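Local coordinates for ferripyochelin binding protein (Salmonella enterica subsp. enterica serovar Typhimurium, PDB 3R3R) that binds zinc on a left-handed beta-helix of the gamma-class carbonic anhydrase family, at residues V46-G58 against L69-P83. Residues are numbered along the deposited sequence; the frame is centred on the assembly and turned at random.
Sequences VVIRGDVNYVAIG and LHVTHKSSSNPHGNP. With ZN (zinc ion), chain B.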
ATOM      1  N   VAL A  46     -11.257  -0.443  -2.376  1.00  9.43           N
ATOM      2  CA  VAL A  46      -9.865  -0.681  -2.747  1.00  9.56           C
ATOM      3  C   VAL A  46      -9.785  -1.960  -3.567  1.00  8.84           C
ATOM      4  O   VAL A  46     -10.492  -2.923  -3.275  1.00 10.15           O
ATOM      5  CB  VAL A  46      -9.010  -0.832  -1.464  1.00  9.06           C
ATOM      6  CG1 VAL A  46      -7.624  -1.360  -1.766  1.00 10.54           C
ATOM      7  CG2 VAL A  46      -8.895   0.497  -0.745  1.00  9.97           C
ATOM      8  N   VAL A  47      -8.903  -1.988  -4.560  1.00  9.50           N
ATOM      9  CA  VAL A  47      -8.554  -3.236  -5.244  1.00  8.76           C
ATOM     10  C   VAL A  47      -7.099  -3.576  -4.976  1.00  8.24           C
ATOM     11  O   VAL A  47      -6.223  -2.727  -5.171  1.00  9.04           O
ATOM     12  CB  VAL A  47      -8.710  -3.131  -6.775  1.00 10.22           C
ATOM     13  CG1 VAL A  47      -8.439  -4.492  -7.429  1.00 10.96           C
ATOM     14  CG2 VAL A  47     -10.105  -2.628  -7.152  1.00 10.96           C
ATOM     15  N   ILE A  48      -6.828  -4.808  -4.539  1.00  9.36           N
ATOM     16  CA  ILE A  48      -5.454  -5.303  -4.417  1.00 10.37           C
ATOM     17  C   ILE A  48      -5.408  -6.582  -5.225  1.00 10.43           C
ATOM     18  O   ILE A  48      -6.040  -7.564  -4.846  1.00 11.39           O
ATOM     19  CB  ILE A  48      -5.029  -5.579  -2.965  1.00 10.68           C
ATOM     20  CG1 ILE A  48      -5.368  -4.376  -2.072  1.00 11.03           C
ATOM     21  CG2 ILE A  48      -3.539  -5.901  -2.929  1.00 11.62           C
ATOM     22  CD1 ILE A  48      -4.991  -4.532  -0.604  1.00 13.80           C
ATOM     23  N   ARG A  49      -4.690  -6.570  -6.347  1.00  9.79           N
ATOM     24  CA  ARG A  49      -4.727  -7.684  -7.279  1.00 10.95           C
ATOM     25  C   ARG A  49      -3.345  -8.321  -7.399  1.00 10.84           C
ATOM     26  O   ARG A  49      -2.471  -7.803  -8.101  1.00 12.34           O
ATOM     27  CB  ARG A  49      -5.292  -7.223  -8.632  1.00 10.70           C
ATOM     28  CG  ARG A  49      -5.489  -8.355  -9.635  1.00 10.73           C
ATOM     29  CD  ARG A  49      -6.592  -8.080 -10.658  1.00 10.87           C
ATOM     30  NE  ARG A  49      -6.384  -6.907 -11.518  1.00 10.52           N
ATOM     31  CZ  ARG A  49      -5.696  -6.896 -12.665  1.00 10.16           C
ATOM     32  NH1 ARG A  49      -5.625  -5.777 -13.392  1.00 10.35           N
ATOM     33  NH2 ARG A  49      -5.088  -7.998 -13.111  1.00 11.83           N
ATOM     34  N   GLY A  50      -3.141  -9.402  -6.657  1.00 11.85           N
ATOM     35  CA  GLY A  50      -1.870 -10.111  -6.657  1.00 13.03           C
ATOM     36  C   GLY A  50      -1.943 -11.359  -7.515  1.00 12.81           C
ATOM     37  O   GLY A  50      -1.722 -12.467  -7.026  1.00 13.39           O
ATOM     38  N   ASP A  51      -2.265 -11.188  -8.787  1.00 11.74           N
ATOM     39  CA  ASP A  51      -2.425 -12.345  -9.658  1.00 12.38           C
ATOM     40  C   ASP A  51      -1.162 -12.736 -10.415  1.00 12.53           C
ATOM     41  O   ASP A  51      -0.642 -13.826 -10.207  1.00 13.57           O
ATOM     42  CB  ASP A  51      -3.642 -12.174 -10.605  1.00 12.93           C
ATOM     43  CG  ASP A  51      -3.683 -10.819 -11.344  1.00 11.01           C
ATOM     44  OD1 ASP A  51      -2.724 -10.039 -11.339  1.00 12.05           O
ATOM     45  OD2 ASP A  51      -4.732 -10.572 -11.954  1.00 12.20           O
ATOM     46  N   VAL A  52      -0.628 -11.831 -11.215  1.00 11.50           N
ATOM     47  CA  VAL A  52       0.565 -12.101 -12.007  1.00 12.33           C
ATOM     48  C   VAL A  52       1.848 -11.904 -11.201  1.00 11.58           C
ATOM     49  O   VAL A  52       2.930 -12.185 -11.671  1.00 13.34           O
ATOM     50  CB  VAL A  52       0.584 -11.294 -13.316  1.00 13.62           C
ATOM     51  CG1 VAL A  52      -0.637 -11.612 -14.126  1.00 15.80           C
ATOM     52  CG2 VAL A  52       0.668  -9.796 -13.034  1.00 13.27           C
ATOM     53  N   ASN A  53       1.700 -11.397  -9.985  1.00 11.64           N
ATOM     54  CA  ASN A  53       2.817 -11.317  -9.052  1.00 10.81           C
ATOM     55  C   ASN A  53       2.238 -11.094  -7.655  1.00 11.52           C
ATOM     56  O   ASN A  53       1.034 -10.859  -7.525  1.00 13.10           O
ATOM     57  CB  ASN A  53       3.794 -10.217  -9.454  1.00 11.31           C
ATOM     58  CG  ASN A  53       5.229 -10.635  -9.284  1.00 11.71           C
ATOM     59  OD1 ASN A  53       5.599 -11.249  -8.275  1.00 12.47           O
ATOM     60  ND2 ASN A  53       6.058 -10.297 -10.264  1.00 11.37           N
ATOM     61  N   TYR A  54       3.068 -11.203  -6.620  1.00 12.12           N
ATOM     62  CA  TYR A  54       2.552 -11.092  -5.260  1.00 12.28           C
ATOM     63  C   TYR A  54       2.541  -9.659  -4.752  1.00 10.38           C
ATOM     64  O   TYR A  54       3.256  -8.774  -5.266  1.00 11.60           O
ATOM     65  CB  TYR A  54       3.326 -11.992  -4.287  1.00 13.68           C
ATOM     66  CG  TYR A  54       4.715 -11.524  -3.929  1.00 14.96           C
ATOM     67  CD1 TYR A  54       4.920 -10.705  -2.832  1.00 15.40           C
ATOM     68  CD2 TYR A  54       5.828 -11.916  -4.674  1.00 15.89           C
ATOM     69  CE1 TYR A  54       6.179 -10.279  -2.475  1.00 16.85           C
ATOM     70  CE2 TYR A  54       7.117 -11.488  -4.323  1.00 16.68           C
ATOM     71  CZ  TYR A  54       7.273 -10.663  -3.215  1.00 16.82           C
ATOM     72  OH  TYR A  54       8.515 -10.214  -2.827  1.00 19.84           O
ATOM     73  N   VAL A  55       1.719  -9.454  -3.720  1.00 12.26           N
ATOM     74  CA  VAL A  55       1.635  -8.208  -2.969  1.00 11.85           C
ATOM     75  C   VAL A  55       1.846  -8.551  -1.497  1.00 12.70           C
ATOM     76  O   VAL A  55       1.157  -9.423  -0.968  1.00 14.50           O
ATOM     77  CB  VAL A  55       0.252  -7.550  -3.149  1.00 12.62           C
ATOM     78  CG1 VAL A  55       0.178  -6.279  -2.320  1.00 12.99           C
ATOM     79  CG2 VAL A  55      -0.019  -7.253  -4.624  1.00 11.83           C
ATOM     80  N   ALA A  56       2.822  -7.908  -0.855  1.00 11.93           N
ATOM     81  CA  ALA A  56       3.091  -8.135   0.572  1.00 13.18           C
ATOM     82  C   ALA A  56       2.955  -6.813   1.296  1.00 12.24           C
ATOM     83  O   ALA A  56       3.594  -5.830   0.906  1.00 13.56           O
ATOM     84  CB  ALA A  56       4.490  -8.740   0.792  1.00 14.53           C
ATOM     85  N   ILE A  57       2.099  -6.775   2.318  1.00 12.20           N
ATOM     86  CA  ILE A  57       1.827  -5.546   3.054  1.00 11.91           C
ATOM     87  C   ILE A  57       2.131  -5.773   4.530  1.00 12.98           C
ATOM     88  O   ILE A  57       1.553  -6.653   5.154  1.00 14.07           O
ATOM     89  CB  ILE A  57       0.380  -5.054   2.839  1.00 12.00           C
ATOM     90  CG1 ILE A  57       0.080  -4.922   1.336  1.00 13.01           C
ATOM     91  CG2 ILE A  57       0.186  -3.722   3.541  1.00 13.41           C
ATOM     92  CD1 ILE A  57      -1.305  -4.374   0.998  1.00 13.42           C
ATOM     93  N   GLY A  58       3.057  -4.978   5.060  1.00 13.96           N
ATOM     94  CA  GLY A  58       3.552  -5.153   6.414  1.00 14.58           C
ATOM     95  C   GLY A  58       2.597  -4.670   7.493  1.00 13.74           C
ATOM     96  O   GLY A  58       1.595  -3.998   7.217  1.00 13.31           O
ATOM     97  N   LEU A  69      -3.890  -1.362  -6.211  1.00  8.21           N
ATOM     98  CA  LEU A  69      -2.561  -1.943  -6.054  1.00  8.43           C
ATOM     99  C   LEU A  69      -2.429  -3.092  -7.044  1.00  8.53           C
ATOM    100  O   LEU A  69      -3.238  -4.035  -7.017  1.00 10.01           O
ATOM    101  CB  LEU A  69      -2.395  -2.476  -4.624  1.00  9.60           C
ATOM    102  CG  LEU A  69      -2.017  -1.469  -3.527  1.00 10.32           C
ATOM    103  CD1 LEU A  69      -3.055  -0.349  -3.370  1.00 10.79           C
ATOM    104  CD2 LEU A  69      -1.825  -2.190  -2.210  1.00 10.71           C
ATOM    105  N   HIS A  70      -1.431  -3.009  -7.924  1.00  8.46           N
ATOM    106  CA  HIS A  70      -1.176  -4.086  -8.871  1.00  9.18           C
ATOM    107  C   HIS A  70       0.339  -4.238  -9.088  1.00  9.53           C
ATOM    108  O   HIS A  70       1.144  -3.615  -8.390  1.00  9.49           O
ATOM    109  CB  HIS A  70      -1.967  -3.864 -10.172  1.00  9.31           C
ATOM    110  CG  HIS A  70      -2.052  -5.079 -11.049  1.00  9.87           C
ATOM    111  ND1 HIS A  70      -1.806  -5.048 -12.407  1.00 10.30           N
ATOM    112  CD2 HIS A  70      -2.341  -6.371 -10.750  1.00 10.64           C
ATOM    113  CE1 HIS A  70      -1.951  -6.264 -12.905  1.00  9.83           C
ATOM    114  NE2 HIS A  70      -2.276  -7.084 -11.922  1.00 10.49           N
ATOM    115  N   VAL A  71       0.697  -5.108 -10.030  1.00  9.47           N
ATOM    116  CA  VAL A  71       2.034  -5.672 -10.149  1.00  9.93           C
ATOM    117  C   VAL A  71       2.297  -6.004 -11.619  1.00  9.82           C
ATOM    118  O   VAL A  71       1.350  -6.101 -12.412  1.00 10.77           O
ATOM    119  CB  VAL A  71       2.136  -6.978  -9.326  1.00 10.90           C
ATOM    120  CG1 VAL A  71       2.149  -6.673  -7.826  1.00 11.80           C
ATOM    121  CG2 VAL A  71       1.000  -7.964  -9.681  1.00 11.75           C
ATOM    122  N   THR A  72       3.569  -6.184 -11.985  1.00 11.23           N
ATOM    123  CA  THR A  72       3.929  -6.572 -13.344  1.00 11.11           C
ATOM    124  C   THR A  72       4.297  -8.055 -13.395  1.00 11.07           C
ATOM    125  O   THR A  72       4.982  -8.589 -12.508  1.00 12.12           O
ATOM    126  CB  THR A  72       5.072  -5.672 -13.887  1.00 11.64           C
ATOM    127  OG1 THR A  72       4.545  -4.352 -14.073  1.00 13.95           O
ATOM    128  CG2 THR A  72       5.597  -6.156 -15.240  1.00 12.88           C
ATOM    129  N   HIS A  73       3.817  -8.714 -14.439  1.00 11.36           N
ATOM    130  CA  HIS A  73       4.012 -10.143 -14.647  1.00 12.08           C
ATOM    131  C   HIS A  73       5.460 -10.516 -14.920  1.00 12.33           C
ATOM    132  O   HIS A  73       6.307  -9.667 -15.255  1.00 12.41           O
ATOM    133  CB  HIS A  73       3.111 -10.605 -15.802  1.00 12.81           C
ATOM    134  CG  HIS A  73       3.624 -10.246 -17.164  1.00 13.47           C
ATOM    135  ND1 HIS A  73       3.588  -8.958 -17.659  1.00 15.53           N
ATOM    136  CD2 HIS A  73       4.157 -11.013 -18.147  1.00 15.41           C
ATOM    137  CE1 HIS A  73       4.085  -8.947 -18.884  1.00 19.01           C
ATOM    138  NE2 HIS A  73       4.451 -10.177 -19.196  1.00 18.43           N
ATOM    139  N   LYS A  74       5.719 -11.814 -14.813  1.00 12.57           N
ATOM    140  CA  LYS A  74       7.046 -12.380 -14.993  1.00 13.16           C
ATOM    141  C   LYS A  74       7.193 -12.805 -16.441  1.00 13.42           C
ATOM    142  O   LYS A  74       6.301 -13.454 -16.997  1.00 15.04           O
ATOM    143  CB  LYS A  74       7.198 -13.581 -14.062  1.00 13.92           C
ATOM    144  CG  LYS A  74       7.091 -13.194 -12.604  1.00 14.97           C
ATOM    145  CD  LYS A  74       6.826 -14.431 -11.750  1.00 15.92           C
ATOM    146  CE  LYS A  74       6.628 -14.046 -10.286  1.00 17.02           C
ATOM    147  NZ  LYS A  74       6.214 -15.196  -9.440  1.00 18.72           N
ATOM    148  N   SER A  75       8.320 -12.458 -17.053  1.00 13.76           N
ATOM    149  CA  SER A  75       8.546 -12.794 -18.455  1.00 15.39           C
ATOM    150  C   SER A  75      10.044 -12.869 -18.715  1.00 14.50           C
ATOM    151  O   SER A  75      10.858 -12.588 -17.834  1.00 14.18           O
ATOM    152  CB  SER A  75       7.918 -11.732 -19.358  1.00 17.93           C
ATOM    153  OG  SER A  75       8.640 -10.523 -19.260  1.00 18.98           O
ATOM    154  N   SER A  76      10.423 -13.254 -19.923  1.00 15.95           N
ATOM    155  CA  SER A  76      11.831 -13.487 -20.243  1.00 16.72           C
ATOM    156  C   SER A  76      12.724 -12.265 -20.075  1.00 17.45           C
ATOM    157  O   SER A  76      13.872 -12.379 -19.706  1.00 20.57           O
ATOM    158  CB  SER A  76      11.990 -14.154 -21.614  1.00 19.19           C
ATOM    159  OG  SER A  76      11.490 -13.329 -22.640  1.00 23.07           O
ATOM    160  N   SER A  77      12.189 -11.087 -20.376  1.00 18.26           N
ATOM    161  CA  SER A  77      12.928  -9.839 -20.196  1.00 20.58           C
ATOM    162  C   SER A  77      12.923  -9.350 -18.751  1.00 18.73           C
ATOM    163  O   SER A  77      13.606  -8.402 -18.419  1.00 20.58           O
ATOM    164  CB  SER A  77      12.360  -8.738 -21.099  1.00 22.71           C
ATOM    165  OG  SER A  77      10.998  -8.535 -20.818  1.00 25.70           O
ATOM    166  N   ASN A  78      12.104  -9.968 -17.915  1.00 17.21           N
ATOM    167  CA  ASN A  78      11.924  -9.545 -16.528  1.00 16.17           C
ATOM    168  C   ASN A  78      11.455 -10.758 -15.719  1.00 14.93           C
ATOM    169  O   ASN A  78      10.307 -10.848 -15.375  1.00 13.92           O
ATOM    170  CB  ASN A  78      10.877  -8.413 -16.515  1.00 16.91           C
ATOM    171  CG  ASN A  78      10.713  -7.742 -15.154  1.00 18.93           C
ATOM    172  OD1 ASN A  78      11.501  -7.919 -14.255  1.00 22.48           O
ATOM    173  ND2 ASN A  78       9.651  -6.951 -15.032  1.00 21.06           N
ATOM    174  N   PRO A  79      12.345 -11.704 -15.434  1.00 14.33           N
ATOM    175  CA  PRO A  79      11.929 -12.980 -14.840  1.00 14.76           C
ATOM    176  C   PRO A  79      11.262 -12.886 -13.481  1.00 13.36           C
ATOM    177  O   PRO A  79      10.500 -13.752 -13.140  1.00 15.40           O
ATOM    178  CB  PRO A  79      13.233 -13.795 -14.771  1.00 17.47           C
ATOM    179  CG  PRO A  79      14.091 -13.201 -15.782  1.00 20.68           C
ATOM    180  CD  PRO A  79      13.738 -11.751 -15.907  1.00 18.50           C
ATOM    181  N   HIS A  80      11.583 -11.864 -12.706  1.00 13.26           N
ATOM    182  CA  HIS A  80      11.034 -11.626 -11.372  0.50 13.67           C
ATOM    183  C   HIS A  80       9.706 -10.880 -11.465  1.00 13.04           C
ATOM    184  O   HIS A  80       8.971 -10.794 -10.487  1.00 13.88           O
ATOM    185  CB  HIS A  80      12.024 -10.763 -10.566  0.50 15.23           C
ATOM    186  CG  HIS A  80      11.680 -10.622  -9.109  0.50 15.91           C
ATOM    187  ND1 HIS A  80      11.419  -9.406  -8.510  0.50 19.70           N
ATOM    188  CD2 HIS A  80      11.574 -11.552  -8.131  0.50 17.73           C
ATOM    189  CE1 HIS A  80      11.151  -9.596  -7.231  0.50 20.53           C
ATOM    190  NE2 HIS A  80      11.234 -10.890  -6.975  0.50 20.65           N
ATOM    191  N   GLY A  81       9.452 -10.272 -12.623  1.00 12.73           N
ATOM    192  CA  GLY A  81       8.374  -9.302 -12.725  1.00 13.47           C
ATOM    193  C   GLY A  81       8.608  -8.158 -11.743  1.00 12.50           C
ATOM    194  O   GLY A  81       9.742  -7.871 -11.353  1.00 15.22           O
ATOM    195  N   ASN A  82       7.531  -7.478 -11.357  1.00 11.37           N
ATOM    196  CA  ASN A  82       7.598  -6.433 -10.327  1.00 11.91           C
ATOM    197  C   ASN A  82       6.503  -6.677  -9.314  1.00 12.04           C
ATOM    198  O   ASN A  82       5.358  -6.292  -9.540  1.00 11.87           O
ATOM    199  CB  ASN A  82       7.492  -5.028 -10.922  1.00 12.66           C
ATOM    200  CG  ASN A  82       8.610  -4.738 -11.906  1.00 13.26           C
ATOM    201  OD1 ASN A  82       9.686  -4.265 -11.520  1.00 17.38           O
ATOM    202  ND2 ASN A  82       8.370  -5.012 -13.168  1.00 14.37           N
ATOM    203  N   PRO A  83       6.845  -7.342  -8.204  1.00 12.03           N
ATOM    204  CA  PRO A  83       5.860  -7.519  -7.137  1.00 12.04           C
ATOM    205  C   PRO A  83       5.698  -6.191  -6.400  1.00 10.48           C
ATOM    206  O   PRO A  83       6.446  -5.239  -6.647  1.00 11.23           O
ATOM    207  CB  PRO A  83       6.521  -8.563  -6.224  1.00 13.67           C
ATOM    208  CG  PRO A  83       8.002  -8.284  -6.393  1.00 15.11           C
ATOM    209  CD  PRO A  83       8.169  -7.894  -7.849  1.00 13.57           C
TER
HETATM  210 ZN    ZN B 185      -1.217  -3.467 -13.692  1.00 11.06          ZN
HETATM  211  O   HOH W   1       3.634 -13.596 -13.847  1.00 14.32           O
HETATM  212  O   HOH W   2       8.381 -11.713  -7.835  1.00 19.01           O
HETATM  213  O   HOH W   3      10.577 -10.933  -4.035  0.50 26.06           O
HETATM  214  O   HOH W   4       0.402  -4.740 -14.712  1.00 17.48           O
HETATM  215  O   HOH W   5      -1.747  -4.208 -15.459  1.00 15.26           O
HETATM  216  O   HOH W   6      -0.351  -2.035 -15.296  1.00 20.78           O
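H70 and D51 meet in a His-carboxylate hydrogen bond: H70 NE2 donates to D51 OD1 (3.0 Å), which lies in the plane of the H70 ring and accepts on its syn lone pair, while H70 ND1 binds the zinc ion at 2.1 Å; H99 of strand 97-99 supplies the other protein ligand, and three waters complete the site. The ring reaches out between metal and carboxylate because chi1 (-165°) swings CG away from the backbone N. The zinc on ND1 and second-shell D51 on NE2 together hold the ring's rotation, and D51 would probably make the imidazole a stronger zinc ligand. Both carboxylate oxygens are engaged: OD1 also accepts from V52 N, and OD2 forms a salt bridge with R49 NH2. R49, bent at chi3 (61°), sets its guanidinium over one face of the H70 ring, offset toward the rim, the planes 33° apart; R49 NH2 and H70 NE2, 3.2 Å apart, are both donors and share the carboxylate instead of bonding to each other.

The amide of N53 ties the long excursion 71-83 to the corner at 51-53. Its ND2 donates to T72 O and H80 O, each 3.0 Å away and almost in the amide plane, so both amide hydrogens are used; OD1 accepts from Y54 N and water 2, which also donates to H80 O. Water 1 links V52 O to K74 N. P83 CB sits over the face of the Y54 ring, 3.7 Å from its centroid, a CH-pi contact.

R49 N to L69 O and L69 N to V47 O pair the backbones as parallel strands. Strand 47-50 lies between 29-31 and 68-70 on one face of the beta-helix, strand 54-57 between 34-36 and 84-86 on the next.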